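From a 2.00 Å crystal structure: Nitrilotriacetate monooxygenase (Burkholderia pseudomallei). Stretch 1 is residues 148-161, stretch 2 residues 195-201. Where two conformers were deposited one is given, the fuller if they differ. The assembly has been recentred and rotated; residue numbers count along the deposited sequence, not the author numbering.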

# COMPACT_ATOMS: atom_id res chain seq x y z
N ALA A 148 -18.51 -18.28 -10.38
CA ALA A 148 -19.14 -19.25 -9.48
C ALA A 148 -18.25 -19.62 -8.30
O ALA A 148 -18.75 -20.05 -7.26
CB ALA A 148 -19.55 -20.52 -10.25
N GLN A 149 -16.93 -19.46 -8.46
CA GLN A 149 -15.98 -19.82 -7.41
C GLN A 149 -15.49 -18.64 -6.61
O GLN A 149 -14.67 -18.82 -5.71
CB GLN A 149 -14.78 -20.55 -8.03
CG GLN A 149 -15.15 -21.84 -8.74
CD GLN A 149 -15.85 -22.84 -7.82
OE1 GLN A 149 -15.41 -23.07 -6.70
NE2 GLN A 149 -16.96 -23.41 -8.30
N ARG A 150 -15.97 -17.43 -6.91
CA ARG A 150 -15.40 -16.23 -6.28
C ARG A 150 -15.57 -16.21 -4.76
O ARG A 150 -14.69 -15.71 -4.06
CB ARG A 150 -15.90 -14.93 -6.93
CG ARG A 150 -17.34 -14.53 -6.63
CD ARG A 150 -17.79 -13.32 -7.50
NE ARG A 150 -19.18 -12.89 -7.21
CZ ARG A 150 -20.28 -13.47 -7.69
NH1 ARG A 150 -20.22 -14.52 -8.50
NH2 ARG A 150 -21.48 -12.99 -7.35
N TYR A 151 -16.65 -16.80 -4.24
CA TYR A 151 -16.85 -16.87 -2.79
C TYR A 151 -16.01 -17.95 -2.11
O TYR A 151 -15.45 -17.72 -1.04
CB TYR A 151 -18.33 -17.02 -2.44
CG TYR A 151 -19.12 -15.80 -2.85
CD1 TYR A 151 -19.06 -14.62 -2.12
CD2 TYR A 151 -19.89 -15.81 -4.00
CE1 TYR A 151 -19.79 -13.48 -2.51
CE2 TYR A 151 -20.62 -14.70 -4.41
CZ TYR A 151 -20.55 -13.54 -3.66
OH TYR A 151 -21.28 -12.45 -4.07
N ALA A 152 -15.92 -19.11 -2.74
CA ALA A 152 -15.07 -20.20 -2.23
C ALA A 152 -13.61 -19.73 -2.18
O ALA A 152 -12.92 -19.94 -1.17
CB ALA A 152 -15.21 -21.46 -3.10
N ILE A 153 -13.15 -19.06 -3.24
CA ILE A 153 -11.80 -18.51 -3.30
C ILE A 153 -11.56 -17.52 -2.16
O ILE A 153 -10.55 -17.60 -1.47
CB ILE A 153 -11.53 -17.81 -4.68
CG1 ILE A 153 -11.39 -18.86 -5.79
CG2 ILE A 153 -10.28 -16.92 -4.67
CD1 ILE A 153 -11.34 -18.23 -7.21
N ALA A 154 -12.50 -16.60 -1.98
CA ALA A 154 -12.42 -15.57 -0.96
C ALA A 154 -12.42 -16.15 0.46
O ALA A 154 -11.69 -15.68 1.34
CB ALA A 154 -13.57 -14.57 -1.13
N ALA A 155 -13.22 -17.17 0.69
CA ALA A 155 -13.29 -17.79 2.02
C ALA A 155 -11.96 -18.46 2.36
O ALA A 155 -11.46 -18.29 3.47
CB ALA A 155 -14.45 -18.81 2.10
N GLU A 156 -11.42 -19.25 1.42
CA GLU A 156 -10.14 -19.93 1.66
C GLU A 156 -8.98 -18.93 1.81
O GLU A 156 -8.12 -19.09 2.68
CB GLU A 156 -9.81 -20.92 0.53
CG GLU A 156 -8.64 -21.83 0.89
CD GLU A 156 -8.24 -22.79 -0.22
OE1 GLU A 156 -9.10 -23.11 -1.07
OE2 GLU A 156 -7.06 -23.20 -0.22
N HIS A 157 -8.96 -17.92 0.96
CA HIS A 157 -7.95 -16.86 0.98
C HIS A 157 -7.93 -16.17 2.36
O HIS A 157 -6.86 -15.97 2.95
CB HIS A 157 -8.30 -15.85 -0.14
CG HIS A 157 -7.30 -14.76 -0.34
ND1 HIS A 157 -7.19 -13.69 0.53
CD2 HIS A 157 -6.42 -14.53 -1.35
CE1 HIS A 157 -6.27 -12.86 0.07
NE2 HIS A 157 -5.78 -13.35 -1.06
N LEU A 158 -9.11 -15.81 2.85
CA LEU A 158 -9.23 -15.18 4.15
C LEU A 158 -8.74 -16.11 5.27
O LEU A 158 -8.05 -15.66 6.18
CB LEU A 158 -10.69 -14.79 4.40
CG LEU A 158 -11.00 -14.05 5.68
CD1 LEU A 158 -10.03 -12.89 5.89
CD2 LEU A 158 -12.43 -13.52 5.65
N ASP A 159 -9.11 -17.39 5.17
CA ASP A 159 -8.71 -18.39 6.17
C ASP A 159 -7.18 -18.49 6.21
O ASP A 159 -6.61 -18.62 7.29
CB ASP A 159 -9.26 -19.79 5.85
CG ASP A 159 -10.74 -19.92 6.14
OD1 ASP A 159 -11.32 -19.02 6.76
OD2 ASP A 159 -11.34 -20.95 5.71
N VAL A 160 -6.54 -18.42 5.05
CA VAL A 160 -5.08 -18.44 4.98
C VAL A 160 -4.48 -17.18 5.62
O VAL A 160 -3.58 -17.27 6.46
CB VAL A 160 -4.58 -18.60 3.52
CG1 VAL A 160 -3.03 -18.49 3.44
CG2 VAL A 160 -5.03 -19.96 2.96
N VAL A 161 -4.99 -16.01 5.25
CA VAL A 161 -4.49 -14.76 5.82
C VAL A 161 -4.58 -14.78 7.35
O VAL A 161 -3.57 -14.56 8.04
CB VAL A 161 -5.18 -13.54 5.23
CG1 VAL A 161 -4.75 -12.23 5.98
CG2 VAL A 161 -4.81 -13.43 3.78
N GLY A 195 -5.23 -26.43 0.52
CA GLY A 195 -6.65 -26.34 0.20
C GLY A 195 -6.88 -26.48 -1.29
O GLY A 195 -5.96 -26.77 -2.04
N ARG A 196 -8.11 -26.25 -1.73
CA ARG A 196 -8.45 -26.41 -3.15
C ARG A 196 -7.78 -25.32 -4.00
O ARG A 196 -7.33 -25.60 -5.10
CB ARG A 196 -9.97 -26.40 -3.38
N PHE A 197 -7.69 -24.10 -3.48
CA PHE A 197 -7.15 -22.97 -4.25
C PHE A 197 -5.78 -22.49 -3.78
O PHE A 197 -5.07 -21.87 -4.57
CB PHE A 197 -8.11 -21.79 -4.25
CG PHE A 197 -9.44 -22.10 -4.88
CD1 PHE A 197 -9.54 -22.27 -6.25
CD2 PHE A 197 -10.58 -22.26 -4.09
CE1 PHE A 197 -10.78 -22.59 -6.85
CE2 PHE A 197 -11.81 -22.57 -4.66
CZ PHE A 197 -11.91 -22.74 -6.05
N PHE A 198 -5.40 -22.74 -2.53
CA PHE A 198 -4.09 -22.26 -2.06
C PHE A 198 -3.30 -23.33 -1.32
O PHE A 198 -3.88 -24.18 -0.65
CB PHE A 198 -4.24 -21.03 -1.14
CG PHE A 198 -4.99 -19.89 -1.79
CD1 PHE A 198 -4.33 -19.00 -2.64
CD2 PHE A 198 -6.36 -19.72 -1.55
CE1 PHE A 198 -5.04 -17.95 -3.27
CE2 PHE A 198 -7.06 -18.67 -2.16
CZ PHE A 198 -6.39 -17.79 -3.02
N SER A 199 -1.98 -23.26 -1.47
CA SER A 199 -1.03 -24.04 -0.67
C SER A 199 0.02 -23.10 -0.09
O SER A 199 0.83 -22.54 -0.83
CB SER A 199 -0.37 -25.12 -1.52
OG SER A 199 -1.34 -26.04 -2.00
N VAL A 200 -0.02 -22.93 1.24
CA VAL A 200 0.83 -21.95 1.95
C VAL A 200 1.31 -22.53 3.29
O VAL A 200 0.52 -22.80 4.20
CB VAL A 200 0.06 -20.63 2.21
CG1 VAL A 200 0.92 -19.62 3.04
CG2 VAL A 200 -0.41 -20.01 0.89
N GLU A 201 2.62 -22.71 3.41
CA GLU A 201 3.19 -23.36 4.58
C GLU A 201 3.27 -22.43 5.79
O GLU A 201 2.98 -22.85 6.92
CB GLU A 201 4.56 -23.90 4.23
CG GLU A 201 5.25 -24.67 5.33
CD GLU A 201 6.58 -25.22 4.85
OE1 GLU A 201 6.56 -26.23 4.13
OE2 GLU A 201 7.62 -24.61 5.18

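What ties the helix to the loop? Glu156 does, with its carboxylate gripping two consecutive backbone amides. Phe197 N donates a hydrogen bond to Glu156 OE1 at 3.0 Å, and Phe198 N donates another to Glu156 OE2 at 2.9 Å. The side chain can reach them because its CA-to-CB bond points toward the loop and chi1 and chi2 are both t, so the chain runs out nearly straight. A chi3 of -24° sets the carboxylate so that OE1 accepts from Phe197 N and OE2 from Phe198 N. Glutamate suits the site because it offers two acceptors at the end of a long arm.

Why is there a glycine at 195? Glu156 OE2 lies 3.2 Å from Gly195 CA, and an ideal CB there would fall 2.0 Å from that same oxygen, a clash. The bare backbone leaves room for the carboxylate.

How do the two phenylalanine rings meet the helix? Both have chi1 in m and CA-to-CB bonds directed toward the helix, yet their rings settle in different places. The Phe197 ring lies under Ile153, whose CG1 stands 3.6 Å from the Phe197 ring centroid, almost exactly on the ring normal, in a CH-pi contact. Ala152 CB approaches Phe197 CE2 at 3.9 Å, a small methyl beside a broad ring. Ile153 also touches the Phe198 ring, with Ile153 CG2 4.3 Å from Phe198 CZ. The edge of His157 is directed toward the Phe198 face in an offset edge-to-face pair, with centroids 5.5 Å apart and planes at 76°. His157, chi1 t, has a sideways CA-to-CB bond, and its CD2 comes within 3.7 Å of Phe198 CZ, while its NE2 is hydrogen-bonded elsewhere in the structure.

What continues the contact beyond the rings? Val160 and Val200, both buried and both with chi1 t, point their CA-to-CB bonds toward the opposing stretch. Val160 CG1 packs 4.0 Å from Val200 CB, a compact apolar fit between helix and strand.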